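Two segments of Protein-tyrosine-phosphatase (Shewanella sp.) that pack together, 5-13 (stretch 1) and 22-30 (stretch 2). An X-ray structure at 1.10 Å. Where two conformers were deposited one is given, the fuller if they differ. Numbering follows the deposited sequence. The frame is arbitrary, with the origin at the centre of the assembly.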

# COMPACT_ATOMS: atom_id res chain seq x y z
N ALA A 5 -24.14 18.71 -0.30
CA ALA A 5 -23.12 18.34 -1.29
C ALA A 5 -23.17 16.87 -1.73
O ALA A 5 -22.97 15.91 -0.97
CB ALA A 5 -21.73 18.71 -0.76
N THR A 6 -23.43 16.61 -3.02
CA THR A 6 -23.47 15.23 -3.49
C THR A 6 -22.06 14.73 -3.73
O THR A 6 -21.06 15.45 -3.72
CB THR A 6 -24.28 15.13 -4.81
OG1 THR A 6 -23.51 16.02 -5.67
CG2 THR A 6 -25.69 15.67 -4.78
N GLU A 7 -22.00 13.42 -3.92
CA GLU A 7 -20.70 12.92 -4.23
C GLU A 7 -20.42 12.56 -5.70
O GLU A 7 -21.28 12.25 -6.51
CB GLU A 7 -20.62 11.62 -3.38
CG GLU A 7 -21.15 11.80 -1.96
CD GLU A 7 -20.06 12.36 -1.09
OE1 GLU A 7 -18.91 12.52 -1.57
OE2 GLU A 7 -20.40 12.64 0.07
N PHE A 8 -19.13 12.56 -5.98
CA PHE A 8 -18.54 11.96 -7.17
C PHE A 8 -17.53 10.93 -6.70
O PHE A 8 -16.69 11.30 -5.88
CB PHE A 8 -17.87 13.01 -8.05
CG PHE A 8 -18.83 14.00 -8.67
CD1 PHE A 8 -19.34 15.04 -7.92
CD2 PHE A 8 -19.24 13.90 -10.00
CE1 PHE A 8 -20.20 15.93 -8.48
CE2 PHE A 8 -20.09 14.83 -10.59
CZ PHE A 8 -20.57 15.83 -9.81
N ASP A 9 -17.62 9.71 -7.20
CA ASP A 9 -16.76 8.64 -6.69
C ASP A 9 -16.65 7.55 -7.75
O ASP A 9 -17.61 7.27 -8.47
CB ASP A 9 -17.33 8.07 -5.42
CG ASP A 9 -16.54 6.95 -4.78
OD1 ASP A 9 -17.21 6.08 -4.21
OD2 ASP A 9 -15.29 6.98 -4.86
N GLY A 10 -15.52 6.91 -7.80
CA GLY A 10 -15.28 5.81 -8.72
C GLY A 10 -14.11 6.03 -9.62
O GLY A 10 -13.32 6.96 -9.43
N PRO A 11 -13.94 5.20 -10.65
CA PRO A 11 -14.85 4.12 -10.99
C PRO A 11 -14.60 2.85 -10.19
O PRO A 11 -13.51 2.64 -9.64
CB PRO A 11 -14.47 3.89 -12.45
CG PRO A 11 -13.00 4.19 -12.54
CD PRO A 11 -12.83 5.37 -11.61
N TYR A 12 -15.64 2.04 -10.11
CA TYR A 12 -15.58 0.67 -9.63
C TYR A 12 -15.70 -0.21 -10.88
O TYR A 12 -16.72 -0.20 -11.55
CB TYR A 12 -16.73 0.40 -8.67
CG TYR A 12 -16.68 1.26 -7.43
CD1 TYR A 12 -17.28 2.52 -7.36
CD2 TYR A 12 -15.97 0.85 -6.30
CE1 TYR A 12 -17.23 3.29 -6.21
CE2 TYR A 12 -15.91 1.62 -5.19
CZ TYR A 12 -16.51 2.84 -5.13
OH TYR A 12 -16.41 3.57 -3.96
N VAL A 13 -14.62 -0.94 -11.22
CA VAL A 13 -14.54 -1.66 -12.46
C VAL A 13 -14.65 -3.16 -12.22
O VAL A 13 -13.97 -3.72 -11.38
CB VAL A 13 -13.22 -1.32 -13.21
CG1 VAL A 13 -13.06 -2.20 -14.43
CG2 VAL A 13 -13.13 0.14 -13.57
N THR A 22 -16.61 -3.42 -17.21
CA THR A 22 -17.66 -2.48 -16.98
C THR A 22 -17.28 -1.56 -15.84
O THR A 22 -16.68 -2.05 -14.86
CB THR A 22 -18.94 -3.23 -16.60
OG1 THR A 22 -19.33 -4.14 -17.65
CG2 THR A 22 -20.12 -2.26 -16.35
N ALA A 23 -17.55 -0.30 -15.96
CA ALA A 23 -17.24 0.68 -14.94
C ALA A 23 -18.52 1.29 -14.36
O ALA A 23 -19.41 1.73 -15.11
CB ALA A 23 -16.35 1.77 -15.51
N TYR A 24 -18.56 1.36 -13.03
CA TYR A 24 -19.59 2.00 -12.27
C TYR A 24 -19.05 3.33 -11.72
O TYR A 24 -18.00 3.33 -11.07
CB TYR A 24 -20.06 1.13 -11.13
CG TYR A 24 -20.73 -0.14 -11.54
CD1 TYR A 24 -20.09 -1.37 -11.53
CD2 TYR A 24 -22.00 -0.20 -11.98
CE1 TYR A 24 -20.73 -2.52 -11.91
CE2 TYR A 24 -22.64 -1.35 -12.39
CZ TYR A 24 -22.01 -2.51 -12.36
OH TYR A 24 -22.62 -3.65 -12.75
N TRP A 25 -19.78 4.41 -11.93
CA TRP A 25 -19.39 5.75 -11.56
C TRP A 25 -20.48 6.35 -10.72
O TRP A 25 -21.68 6.26 -11.08
CB TRP A 25 -19.20 6.64 -12.77
CG TRP A 25 -18.33 6.09 -13.85
CD1 TRP A 25 -18.72 5.21 -14.83
CD2 TRP A 25 -16.96 6.33 -14.12
NE1 TRP A 25 -17.71 4.90 -15.64
CE2 TRP A 25 -16.58 5.57 -15.26
CE3 TRP A 25 -15.98 7.13 -13.52
CZ2 TRP A 25 -15.28 5.60 -15.78
CZ3 TRP A 25 -14.70 7.16 -14.05
CH2 TRP A 25 -14.34 6.38 -15.18
N ILE A 26 -20.11 6.98 -9.60
CA ILE A 26 -21.04 7.82 -8.85
C ILE A 26 -20.82 9.25 -9.29
O ILE A 26 -19.75 9.80 -9.09
CB ILE A 26 -20.84 7.70 -7.33
CG1 ILE A 26 -20.85 6.28 -6.87
CG2 ILE A 26 -21.91 8.52 -6.62
CD1 ILE A 26 -22.01 5.43 -7.37
N CYS A 27 -21.83 9.81 -9.97
CA CYS A 27 -21.74 11.16 -10.52
C CYS A 27 -22.91 11.97 -9.97
O CYS A 27 -24.06 11.72 -10.33
CB CYS A 27 -21.79 11.09 -12.05
SG CYS A 27 -20.64 9.95 -12.79
N ASP A 28 -22.67 12.91 -9.07
CA ASP A 28 -23.74 13.74 -8.48
C ASP A 28 -24.77 12.85 -7.83
O ASP A 28 -25.99 13.10 -8.01
CB ASP A 28 -24.38 14.61 -9.54
CG ASP A 28 -24.99 15.91 -9.06
OD1 ASP A 28 -24.82 16.38 -7.93
OD2 ASP A 28 -25.67 16.46 -9.96
N ASN A 29 -24.38 11.90 -7.04
CA ASN A 29 -25.23 11.02 -6.27
C ASN A 29 -26.16 10.14 -7.13
O ASN A 29 -27.16 9.62 -6.64
CB ASN A 29 -26.07 11.67 -5.18
CG ASN A 29 -25.30 11.87 -3.87
OD1 ASN A 29 -24.10 11.57 -3.81
ND2 ASN A 29 -25.95 12.41 -2.85
N ARG A 30 -25.76 9.89 -8.37
CA ARG A 30 -26.50 9.01 -9.22
C ARG A 30 -25.47 8.05 -9.85
O ARG A 30 -24.28 8.37 -10.00
CB ARG A 30 -27.23 9.78 -10.31
CG ARG A 30 -28.33 10.68 -9.81
CD ARG A 30 -29.71 10.04 -9.60
NE ARG A 30 -29.74 9.23 -8.37
CZ ARG A 30 -29.99 9.49 -7.12
NH1 ARG A 30 -29.93 8.50 -6.22
NH2 ARG A 30 -30.27 10.77 -6.83

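Two neighbouring antiparallel strands run through Asp9 to Val13 and Thr22 to Ile26. Three residues have the most surface covered by the opposing stretch: Ile26, Asp28 and Tyr12.

Ile26 has the largest covered area. Its backbone pairs with Asp9 through two hydrogen bonds. Asp9 N donates to Ile26 O at 2.8 Å, and Ile26 N donates to Asp9 O at 2.8 Å. Their side chains share one face of the sheet, with Asp9 CB 4.0 Å from Ile26 CB. Ile26 O also receives a CA-H...O contact from Phe8 CA at 3.1 Å.

Tyr12 repeats this pattern with Tyr24. Tyr12 N donates to Tyr24 O at 2.9 Å, and Tyr24 N donates to Tyr12 O at 2.8 Å. Both side chains lie on the same face as Asp9 and Ile26. Within its own stretch, Tyr12 OH donates to Asp9 OD1 at 2.6 Å.

Between these two pairs the register shifts by one residue, a beta bulge. Gly10 and Pro11 lie here, joined by a cis peptide. At the backbone angles of Gly10 a CB would be jammed against the carbonyl O of Asp9, and it would sit tight against Tyr24 O. Pro11 packs flat on Trp25. Pro11 CB lies 3.5 Å from the centroid of the Trp25 six-membered ring, almost on the ring normal, so this is a CH-pi contact over the face.

Asp28 belongs to the type I' turn from Cys27 to Arg30. Its side chain reaches back to stretch 1, where Thr6 OG1 donates to Asp28 OD1 at 2.6 Å. The Phe8 ring lies beside it, with Asp28 N over one face and 3.6 Å from Phe8 CE2. Asn29 extends the polar contact. Glu7 N donates to Asn29 OD1 at 2.8 Å, and Asn29 N donates to Glu7 O at 3.2 Å.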